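PDB 5H4U: endoglucanase from Cryptopygus antarcticus, which hydrolyses internal beta-1,4-glucosidic linkages in cellulose, lichenan and barley beta-glucan, releasing mainly short cello-oligosaccharides. Local coordinates for residues P46-I58 with G68-F80. Numbering follows the deposited sequence.
Sequences PVRTCKANGNTTI and GGSSYVCNDQQPF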
# COMPACT_ATOMS: atom_id res chain seq x y z
N PRO A 46 -13.90 6.77 4.86
CA PRO A 46 -12.55 6.88 4.30
C PRO A 46 -11.73 5.69 4.76
O PRO A 46 -12.14 4.94 5.65
CB PRO A 46 -12.03 8.19 4.89
CG PRO A 46 -13.24 8.92 5.39
CD PRO A 46 -14.16 7.83 5.85
N VAL A 47 -10.56 5.51 4.15
CA VAL A 47 -9.70 4.44 4.62
C VAL A 47 -9.28 4.71 6.05
O VAL A 47 -8.89 5.82 6.42
CB VAL A 47 -8.47 4.28 3.71
CG1 VAL A 47 -7.57 3.14 4.23
CG2 VAL A 47 -8.88 4.02 2.30
N ARG A 48 -9.32 3.66 6.86
CA ARG A 48 -9.01 3.73 8.28
C ARG A 48 -7.55 4.12 8.52
O ARG A 48 -6.63 3.58 7.89
CB ARG A 48 -9.30 2.37 8.91
CG ARG A 48 -9.12 2.25 10.39
CD ARG A 48 -9.11 0.80 10.74
NE ARG A 48 -8.69 0.63 12.12
CZ ARG A 48 -7.65 -0.10 12.54
NH1 ARG A 48 -6.89 -0.78 11.68
NH2 ARG A 48 -7.38 -0.14 13.84
N THR A 49 -7.31 5.08 9.40
CA THR A 49 -5.96 5.36 9.85
C THR A 49 -5.84 5.12 11.35
O THR A 49 -6.83 4.95 12.07
CB THR A 49 -5.48 6.78 9.48
OG1 THR A 49 -6.55 7.72 9.58
CG2 THR A 49 -4.93 6.78 8.07
N CYS A 50 -4.61 5.03 11.81
CA CYS A 50 -4.38 4.58 13.16
C CYS A 50 -3.48 5.55 13.91
O CYS A 50 -2.84 6.44 13.33
CB CYS A 50 -3.76 3.17 13.16
SG CYS A 50 -4.93 1.86 12.74
N LYS A 51 -3.40 5.30 15.20
CA LYS A 51 -2.47 6.00 16.05
C LYS A 51 -1.08 5.43 15.79
O LYS A 51 -0.90 4.47 15.03
CB LYS A 51 -2.86 5.83 17.50
CG LYS A 51 -4.09 6.60 17.89
CD LYS A 51 -3.79 7.46 19.11
CE LYS A 51 -2.99 6.66 20.17
NZ LYS A 51 -2.74 7.48 21.41
N ALA A 52 -0.08 6.00 16.46
CA ALA A 52 1.29 5.57 16.26
C ALA A 52 1.48 4.08 16.42
O ALA A 52 2.30 3.48 15.73
CB ALA A 52 2.20 6.30 17.24
N ASN A 53 0.69 3.44 17.27
CA ASN A 53 0.95 2.04 17.54
C ASN A 53 0.60 1.14 16.37
O ASN A 53 1.00 -0.02 16.36
CB ASN A 53 0.23 1.60 18.81
CG ASN A 53 -1.26 1.70 18.71
OD1 ASN A 53 -1.83 1.64 17.60
ND2 ASN A 53 -1.93 1.87 19.85
N GLY A 54 -0.15 1.65 15.39
CA GLY A 54 -0.53 0.86 14.25
C GLY A 54 -1.79 0.04 14.43
O GLY A 54 -2.15 -0.69 13.51
N ASN A 55 -2.44 0.09 15.60
CA ASN A 55 -3.64 -0.70 15.83
C ASN A 55 -4.89 0.09 16.21
O ASN A 55 -5.98 -0.25 15.74
CB ASN A 55 -3.39 -1.76 16.92
CG ASN A 55 -2.23 -2.68 16.61
OD1 ASN A 55 -2.16 -3.26 15.53
ND2 ASN A 55 -1.32 -2.82 17.57
N THR A 56 -4.79 1.10 17.07
CA THR A 56 -6.00 1.76 17.56
C THR A 56 -6.42 2.89 16.62
O THR A 56 -5.59 3.69 16.18
CB THR A 56 -5.82 2.27 18.99
OG1 THR A 56 -5.18 3.56 18.98
CG2 THR A 56 -4.98 1.29 19.81
N THR A 57 -7.71 2.94 16.31
CA THR A 57 -8.22 3.84 15.29
C THR A 57 -8.13 5.29 15.73
O THR A 57 -8.49 5.65 16.85
CB THR A 57 -9.68 3.50 14.98
OG1 THR A 57 -9.80 2.10 14.69
CG2 THR A 57 -10.16 4.29 13.77
N ILE A 58 -7.69 6.15 14.82
CA ILE A 58 -7.65 7.58 15.06
C ILE A 58 -8.66 8.23 14.12
O ILE A 58 -9.13 7.61 13.17
CB ILE A 58 -6.21 8.11 14.87
CG1 ILE A 58 -5.99 9.39 15.67
CG2 ILE A 58 -5.84 8.22 13.39
CD1 ILE A 58 -4.51 9.75 15.77
N GLY A 68 3.41 16.36 10.53
CA GLY A 68 3.51 16.89 11.86
C GLY A 68 2.38 16.51 12.78
O GLY A 68 2.39 16.93 13.95
N GLY A 69 1.44 15.71 12.34
CA GLY A 69 0.34 15.26 13.17
C GLY A 69 0.63 13.94 13.84
O GLY A 69 1.77 13.61 14.17
N SER A 70 -0.41 13.14 14.03
CA SER A 70 -0.26 11.92 14.81
C SER A 70 -0.97 10.71 14.21
O SER A 70 -1.17 9.72 14.92
CB SER A 70 -0.75 12.20 16.23
OG SER A 70 -2.10 12.61 16.20
N SER A 71 -1.36 10.74 12.95
CA SER A 71 -2.08 9.65 12.30
C SER A 71 -1.18 8.88 11.34
O SER A 71 -0.45 9.49 10.54
CB SER A 71 -3.29 10.21 11.56
OG SER A 71 -3.81 9.26 10.67
N TYR A 72 -1.25 7.55 11.37
CA TYR A 72 -0.36 6.70 10.57
C TYR A 72 -1.15 5.63 9.83
O TYR A 72 -2.36 5.46 10.04
CB TYR A 72 0.72 6.05 11.45
CG TYR A 72 1.62 7.08 12.09
CD1 TYR A 72 2.77 7.51 11.45
CD2 TYR A 72 1.29 7.66 13.29
CE1 TYR A 72 3.58 8.45 12.00
CE2 TYR A 72 2.09 8.61 13.85
CZ TYR A 72 3.24 9.00 13.21
OH TYR A 72 4.05 9.96 13.77
N VAL A 73 -0.47 4.91 8.94
CA VAL A 73 -1.08 3.75 8.30
C VAL A 73 -1.17 2.60 9.30
O VAL A 73 -0.31 2.43 10.17
CB VAL A 73 -0.29 3.32 7.04
CG1 VAL A 73 1.14 3.02 7.37
CG2 VAL A 73 -0.97 2.10 6.37
N CYS A 74 -2.23 1.80 9.17
CA CYS A 74 -2.51 0.76 10.15
C CYS A 74 -1.71 -0.51 9.87
O CYS A 74 -1.48 -0.88 8.70
CB CYS A 74 -4.01 0.45 10.16
SG CYS A 74 -5.13 1.82 10.70
N ASN A 75 -1.29 -1.20 10.94
CA ASN A 75 -0.57 -2.46 10.81
C ASN A 75 -1.38 -3.41 9.95
O ASN A 75 -0.83 -4.24 9.21
CB ASN A 75 -0.32 -3.07 12.19
CG ASN A 75 0.67 -2.28 13.03
OD1 ASN A 75 1.61 -1.71 12.51
ND2 ASN A 75 0.45 -2.24 14.34
N ASP A 76 -2.69 -3.20 9.97
CA ASP A 76 -3.70 -3.96 9.26
C ASP A 76 -3.56 -3.86 7.76
O ASP A 76 -4.10 -4.70 7.03
CB ASP A 76 -5.02 -3.28 9.63
CG ASP A 76 -6.09 -4.23 9.94
OD1 ASP A 76 -5.85 -5.41 9.70
OD2 ASP A 76 -7.16 -3.78 10.42
N GLN A 77 -2.84 -2.86 7.27
CA GLN A 77 -2.78 -2.62 5.84
C GLN A 77 -1.49 -3.12 5.21
O GLN A 77 -1.00 -2.56 4.23
CB GLN A 77 -3.05 -1.13 5.61
CG GLN A 77 -4.58 -0.92 5.59
CD GLN A 77 -5.02 0.52 5.77
OE1 GLN A 77 -4.35 1.45 5.34
NE2 GLN A 77 -6.18 0.70 6.41
N GLN A 78 -0.95 -4.20 5.74
CA GLN A 78 0.18 -4.95 5.23
C GLN A 78 -0.26 -5.97 4.19
O GLN A 78 -1.39 -6.45 4.22
CB GLN A 78 0.88 -5.69 6.34
CG GLN A 78 1.74 -4.86 7.19
CD GLN A 78 2.42 -5.74 8.19
OE1 GLN A 78 1.79 -6.26 9.11
NE2 GLN A 78 3.68 -5.98 7.98
N PRO A 79 0.66 -6.35 3.30
CA PRO A 79 0.33 -7.37 2.30
C PRO A 79 0.25 -8.74 2.94
O PRO A 79 0.92 -9.04 3.93
CB PRO A 79 1.51 -7.29 1.32
CG PRO A 79 2.65 -6.75 2.11
CD PRO A 79 2.03 -5.83 3.15
N PHE A 80 -0.58 -9.58 2.34
CA PHE A 80 -0.79 -10.92 2.84
C PHE A 80 -1.21 -11.82 1.68
O PHE A 80 -1.15 -11.43 0.51
CB PHE A 80 -1.82 -10.92 3.97
CG PHE A 80 -3.17 -10.39 3.57
CD1 PHE A 80 -3.42 -9.03 3.57
CD2 PHE A 80 -4.20 -11.25 3.29
CE1 PHE A 80 -4.66 -8.53 3.23
CE2 PHE A 80 -5.46 -10.76 2.97
CZ PHE A 80 -5.68 -9.40 2.94
O HOH W 1 -4.32 3.50 6.78
O HOH W 2 -6.96 -0.86 8.89
O HOH W 3 -6.23 10.50 10.22
O HOH W 4 -0.48 8.78 17.42
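The Cys50–Cys74 disulfide ties residues 46-58 to residues 68-80, its SG atoms 2.1 Å apart and its chi3 99°. Extended from CG to NE, with CG anti to the backbone N (chi1 -177°), Arg48 lays one guanidinium face over the disulfide, both sulfurs offset toward the rim; its NH1 makes a salt bridge to Asp76 OD2 (3.3 Å), the guanidinium and carboxylate planes almost perpendicular, while NE donates in plane to Thr57 OG1.

The one beta bridge is the antiparallel hydrogen-bonded pair of Cys50 and Tyr72, with Cys50 N 2.9 Å from Tyr72 O and Tyr72 N 2.8 Å from Cys50 O. Beside it the type I turn from Lys51 to Gly54 and the residue after it supply acceptors to Asn75. In a further backbone bond, outside the bridge, Asn75 N donates to Gly54 O (2.8 Å). Asn75 ND2 reaches Asn53 O of the turn at 3.1 Å, on a lone pair, and Asn55 OD1 beyond it at 3.0 Å, from above the carbonyl plane. An alanine in place of Asn75 could still make the backbone bond, but would probably leave Asn53 O and Asn55 OD1 without this shared donor, making the turn less firmly held. Asn53 OD1 accepts from Asn55 N, an Asx turn, and from Thr56 N, which extends it to an Asx motif, linking the turn to the residues that follow.

Further along, Gln77 NE2 donates to Arg48 O (3.3 Å), and a water joins that carbonyl to Gln77 OE1. Ala52 CA and CB lie obliquely against the CD2–CE2 side of the Tyr72 ring, and Ile58 CG2 packs on Ser71 CB and OG.

This cross-linked region belongs to the long connection from strand 19-27 to strand 80-82 of the family 45 double-psi beta-barrel. Tyr72 OH bonds to Ser154 of helix 152-156, Asp76 touches Lys216 of helix 211-217, and Val73 approaches Asp29, the probable nucleophile.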